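Local coordinates for protein peptidoglycan D,D-transpeptidase PbpA (Mycobacterium tuberculosis, PDB 3UN7) that probably cross-links peptidoglycan as a penicillin-binding D,D-transpeptidase, helping to regulate cell length in the mycobacterium, at residues N231-C237 and K251-T255; K395-A399 and A440-A444. All coordinates share one frame; numbering follows the deposited sequence.

How the contacts relate
The two contacts sit on the same side of the molecule, their centres about 12 Å apart, within the transpeptidase domain. Contact 1 comes first along the chain and is complete before contact 2 begins: it joins the loop after strand 228-230 to the turn leading into helix 254-264, while contact 2 sets edge strand 393-399 of the five-stranded antiparallel sheet against the loop before helix 446-458. Segment 251-255 carries the SxN motif and segment 395-399 the KTG motif, and S252 OG lies 2.7 Å from K395 NZ, probably hydrogen-bonded. Y232 of contact 1 also packs on A440, T441 and G442. Together they frame the active site around S193, the probable acyl-ester serine.

Contact 1: N231-C237 and K251-T255; sequences NYGGAPC and KSCNT
C237 and C253 form the disulfide that ties the loop 231-237 to the SxN motif of the transpeptidase domain, here S252, C253 and N254. The two cysteines reach the bond by different routes: in C237, SG stands anti to the backbone N (chi1 -166°), whereas in C253 it stands anti to the carbonyl carbon and beside its own N. SG of C237 and SG of C253 lie 2.0 Å apart, with a torsion of 80° about the bond. Past the disulfide, K251 runs out from the end of its helix, bends at its third torsion and brings NZ to 2.7 Å from C237 O, in the carbonyl plane, so the two segments are bonded through both side chain and backbone here.

At the other end of the loop, N231 crosses the side chain of T255 at about a right angle. Its OD1 points into the first turn of helix 254-264 and accepts from T255 N at 2.9 Å, a straight bond with 165° at the hydrogen. The backbone N of N254 is almost as near, but its angle is too poor for a bond. The other branch of the N231 amide faces the loop itself, ND2 of N231 giving a bond of 2.9 Å to A235 O that lies in the amide plane. Bonded at both branches, the amide is fixed in its rotation. T255 OG1 turns to A217 O. N254 lays CB against N231, while its OD1 accepts from K196 NZ and its ND2 donates to E230 O, which orients this side-chain amide close to S193. What N254 N finds instead of N231 is a water at 2.9 Å, which also accepts from Y232 N and donates to S252 O.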
loop_
_atom_site.group_PDB
_atom_site.type_symbol
_atom_site.label_atom_id
_atom_site.label_comp_id
_atom_site.label_asym_id
_atom_site.label_seq_id
_atom_site.Cartn_x
_atom_site.Cartn_y
_atom_site.Cartn_z
ATOM N N ASN A 231 11.761 10.979 22.110
ATOM C CA ASN A 231 10.394 11.186 21.669
ATOM C C ASN A 231 10.395 12.270 20.607
ATOM O O ASN A 231 11.210 13.191 20.648
ATOM C CB ASN A 231 9.500 11.628 22.836
ATOM C CG ASN A 231 9.124 10.487 23.769
ATOM O OD1 ASN A 231 9.259 9.311 23.431
ATOM N ND2 ASN A 231 8.634 10.839 24.956
ATOM N N TYR A 232 9.501 12.138 19.641
ATOM C CA TYR A 232 9.308 13.175 18.639
ATOM C C TYR A 232 9.067 14.520 19.336
ATOM O O TYR A 232 8.237 14.625 20.246
ATOM C CB TYR A 232 8.147 12.790 17.730
ATOM C CG TYR A 232 7.551 13.935 16.957
ATOM C CD1 TYR A 232 8.251 14.537 15.911
ATOM C CD2 TYR A 232 6.281 14.409 17.267
ATOM C CE1 TYR A 232 7.698 15.594 15.195
ATOM C CE2 TYR A 232 5.724 15.462 16.565
ATOM C CZ TYR A 232 6.430 16.050 15.528
ATOM O OH TYR A 232 5.865 17.096 14.836
ATOM N N GLY A 233 9.826 15.533 18.935
ATOM C CA GLY A 233 9.749 16.851 19.563
ATOM C C GLY A 233 10.517 16.986 20.866
ATOM O O GLY A 233 10.593 18.081 21.431
ATOM N N GLY A 234 11.075 15.878 21.351
ATOM C CA GLY A 234 11.868 15.864 22.585
ATOM C C GLY A 234 11.117 16.083 23.892
ATOM O O GLY A 234 11.723 16.409 24.919
ATOM N N ALA A 235 9.800 15.904 23.866
ATOM C CA ALA A 235 8.985 16.126 25.056
ATOM C C ALA A 235 8.688 14.799 25.751
ATOM O O ALA A 235 8.633 13.763 25.087
ATOM C CB ALA A 235 7.684 16.846 24.689
ATOM N N PRO A 236 8.510 14.823 27.090
ATOM C CA PRO A 236 8.060 13.634 27.811
ATOM C C PRO A 236 6.669 13.208 27.349
ATOM O O PRO A 236 5.915 14.040 26.840
ATOM C CB PRO A 236 7.996 14.109 29.265
ATOM C CG PRO A 236 8.901 15.285 29.322
ATOM C CD PRO A 236 8.729 15.957 28.006
ATOM N N CYS A 237 6.337 11.932 27.527
ATOM C CA CYS A 237 5.056 11.406 27.065
ATOM C C CYS A 237 3.890 12.080 27.770
ATOM O O CYS A 237 2.893 12.436 27.134
ATOM C CB CYS A 237 4.981 9.887 27.240
ATOM S SG CYS A 237 3.614 9.116 26.344
ATOM N N LYS A 251 -0.641 8.659 21.972
ATOM C CA LYS A 251 0.310 9.760 21.885
ATOM C C LYS A 251 1.514 9.399 21.018
ATOM O O LYS A 251 2.263 10.281 20.596
ATOM C CB LYS A 251 0.757 10.188 23.280
ATOM C CG LYS A 251 -0.326 10.935 24.068
ATOM C CD LYS A 251 0.249 11.543 25.334
ATOM C CE LYS A 251 -0.232 12.975 25.505
ATOM N NZ LYS A 251 0.537 13.684 26.568
ATOM N N SER A 252 1.684 8.101 20.756
ATOM C CA SER A 252 2.784 7.560 19.951
ATOM C C SER A 252 4.170 7.923 20.515
ATOM O O SER A 252 5.053 8.406 19.787
ATOM C CB SER A 252 2.648 7.982 18.479
ATOM O OG SER A 252 3.463 7.162 17.648
ATOM N N CYS A 253 4.359 7.677 21.809
ATOM C CA CYS A 253 5.584 8.091 22.490
ATOM C C CYS A 253 6.680 7.073 22.227
ATOM O O CYS A 253 6.546 5.919 22.601
ATOM C CB CYS A 253 5.330 8.237 23.991
ATOM S SG CYS A 253 4.082 9.486 24.394
ATOM N N ASN A 254 7.763 7.508 21.589
ATOM C CA ASN A 254 8.847 6.601 21.181
ATOM C C ASN A 254 9.501 5.789 22.290
ATOM O O ASN A 254 9.753 4.597 22.130
ATOM C CB ASN A 254 9.944 7.365 20.433
ATOM C CG ASN A 254 9.529 7.768 19.033
ATOM O OD1 ASN A 254 8.680 7.122 18.401
ATOM N ND2 ASN A 254 10.128 8.843 18.535
ATOM N N THR A 255 9.820 6.446 23.397
ATOM C CA THR A 255 10.623 5.799 24.437
ATOM C C THR A 255 9.868 4.654 25.129
ATOM O O THR A 255 10.458 3.624 25.477
ATOM C CB THR A 255 11.175 6.827 25.446
ATOM O OG1 THR A 255 10.093 7.500 26.088
ATOM C CG2 THR A 255 12.057 7.853 24.725
HETATM O O HOH W 1 7.548 10.041 20.210
#

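Contact 2: K395-A399 and A440-A444; sequences KTGTA and ATGGA
The KTG motif, K395, T396 and G397 on edge strand 393-399, meets the loop 440-444 chiefly through T396 and T441, whose side chains cross at about a right angle. The hydroxyl of T441 donates to that of T396, OG1 to OG1 2.5 Å, short enough to make the exact placing uncertain. T396 holds its OG1 well away from a staggered position (chi1 103°), with the oxygen turned to this partner. T441 OG1 has a second task: it accepts from G443 N at 3.3 Å, closing an ST turn at the start of the loop. T441 CG2 rests 3.4 Å from T396 O, so methyl and hydroxyl both face T396.

Further along, glycine backbone comes right up to the strand. With no side chain in between, G443 CA approaches G397 O to 3.6 Å in a CA-H...O contact. T398 turns CG2 to the loop, 3.5 Å from T441 O; it comes closer still to G442 O, so closely that its exact placing is doubtful. K395 starts away from the loop, but its chain folds back along the strand, with NZ making a weak bond to T396 O, while the backbone of T398 is hydrogen-bonded to that of S193. A strand carrying KTG at the edge of the sheet, bordering the serine, is typical of the active-site cleft of penicillin-binding transpeptidases.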
loop_
_atom_site.group_PDB
_atom_site.type_symbol
_atom_site.label_atom_id
_atom_site.label_comp_id
_atom_site.label_asym_id
_atom_site.label_seq_id
_atom_site.Cartn_x
_atom_site.Cartn_y
_atom_site.Cartn_z
ATOM N N LYS A 395 -3.368 5.003 12.504
ATOM C CA LYS A 395 -2.082 5.293 13.118
ATOM C C LYS A 395 -1.312 6.207 12.161
ATOM O O LYS A 395 -1.077 5.831 11.012
ATOM C CB LYS A 395 -1.289 4.009 13.382
ATOM C CG LYS A 395 -0.003 4.236 14.202
ATOM C CD LYS A 395 -0.341 4.487 15.675
ATOM C CE LYS A 395 0.885 4.850 16.511
ATOM N NZ LYS A 395 1.463 6.157 16.112
ATOM N N THR A 396 -0.928 7.400 12.626
ATOM C CA THR A 396 -0.104 8.287 11.796
ATOM C C THR A 396 1.294 8.377 12.374
ATOM O O THR A 396 1.475 8.436 13.596
ATOM C CB THR A 396 -0.727 9.708 11.548
ATOM O OG1 THR A 396 -0.093 10.691 12.363
ATOM C CG2 THR A 396 -2.197 9.737 11.798
ATOM N N GLY A 397 2.300 8.342 11.508
ATOM C CA GLY A 397 3.666 8.464 12.004
ATOM C C GLY A 397 4.646 8.951 10.960
ATOM O O GLY A 397 4.273 9.246 9.820
ATOM N N THR A 398 5.898 9.052 11.378
ATOM C CA THR A 398 6.984 9.413 10.493
ATOM C C THR A 398 7.980 8.277 10.498
ATOM O O THR A 398 7.945 7.421 11.380
ATOM C CB THR A 398 7.728 10.679 10.960
ATOM O OG1 THR A 398 8.334 10.419 12.224
ATOM C CG2 THR A 398 6.789 11.834 11.109
ATOM N N ALA A 399 8.860 8.290 9.502
ATOM C CA ALA A 399 9.886 7.277 9.340
ATOM C C ALA A 399 11.152 7.912 8.780
ATOM O O ALA A 399 11.146 8.421 7.658
ATOM C CB ALA A 399 9.390 6.177 8.411
ATOM N N ALA A 440 1.266 16.647 16.133
ATOM C CA ALA A 440 1.416 15.660 17.222
ATOM C C ALA A 440 2.356 14.479 16.926
ATOM O O ALA A 440 3.141 14.091 17.791
ATOM C CB ALA A 440 0.050 15.158 17.686
ATOM N N THR A 441 2.292 13.913 15.717
ATOM C CA THR A 441 3.198 12.807 15.349
ATOM C C THR A 441 4.256 13.193 14.323
ATOM O O THR A 441 5.299 12.522 14.205
ATOM C CB THR A 441 2.455 11.585 14.778
ATOM O OG1 THR A 441 1.714 11.978 13.614
ATOM C CG2 THR A 441 1.523 10.966 15.826
ATOM N N GLY A 442 3.982 14.257 13.577
ATOM C CA GLY A 442 4.867 14.672 12.506
ATOM C C GLY A 442 4.539 14.006 11.182
ATOM O O GLY A 442 5.283 14.163 10.209
ATOM N N GLY A 443 3.432 13.267 11.139
ATOM C CA GLY A 443 3.003 12.588 9.920
ATOM C C GLY A 443 1.713 13.155 9.377
ATOM O O GLY A 443 1.068 12.546 8.529
ATOM N N ALA A 444 1.361 14.347 9.841
ATOM C CA ALA A 444 0.049 14.946 9.582
ATOM C C ALA A 444 -0.350 15.129 8.122
ATOM O O ALA A 444 -1.524 15.024 7.810
ATOM C CB ALA A 444 -0.095 16.264 10.333
#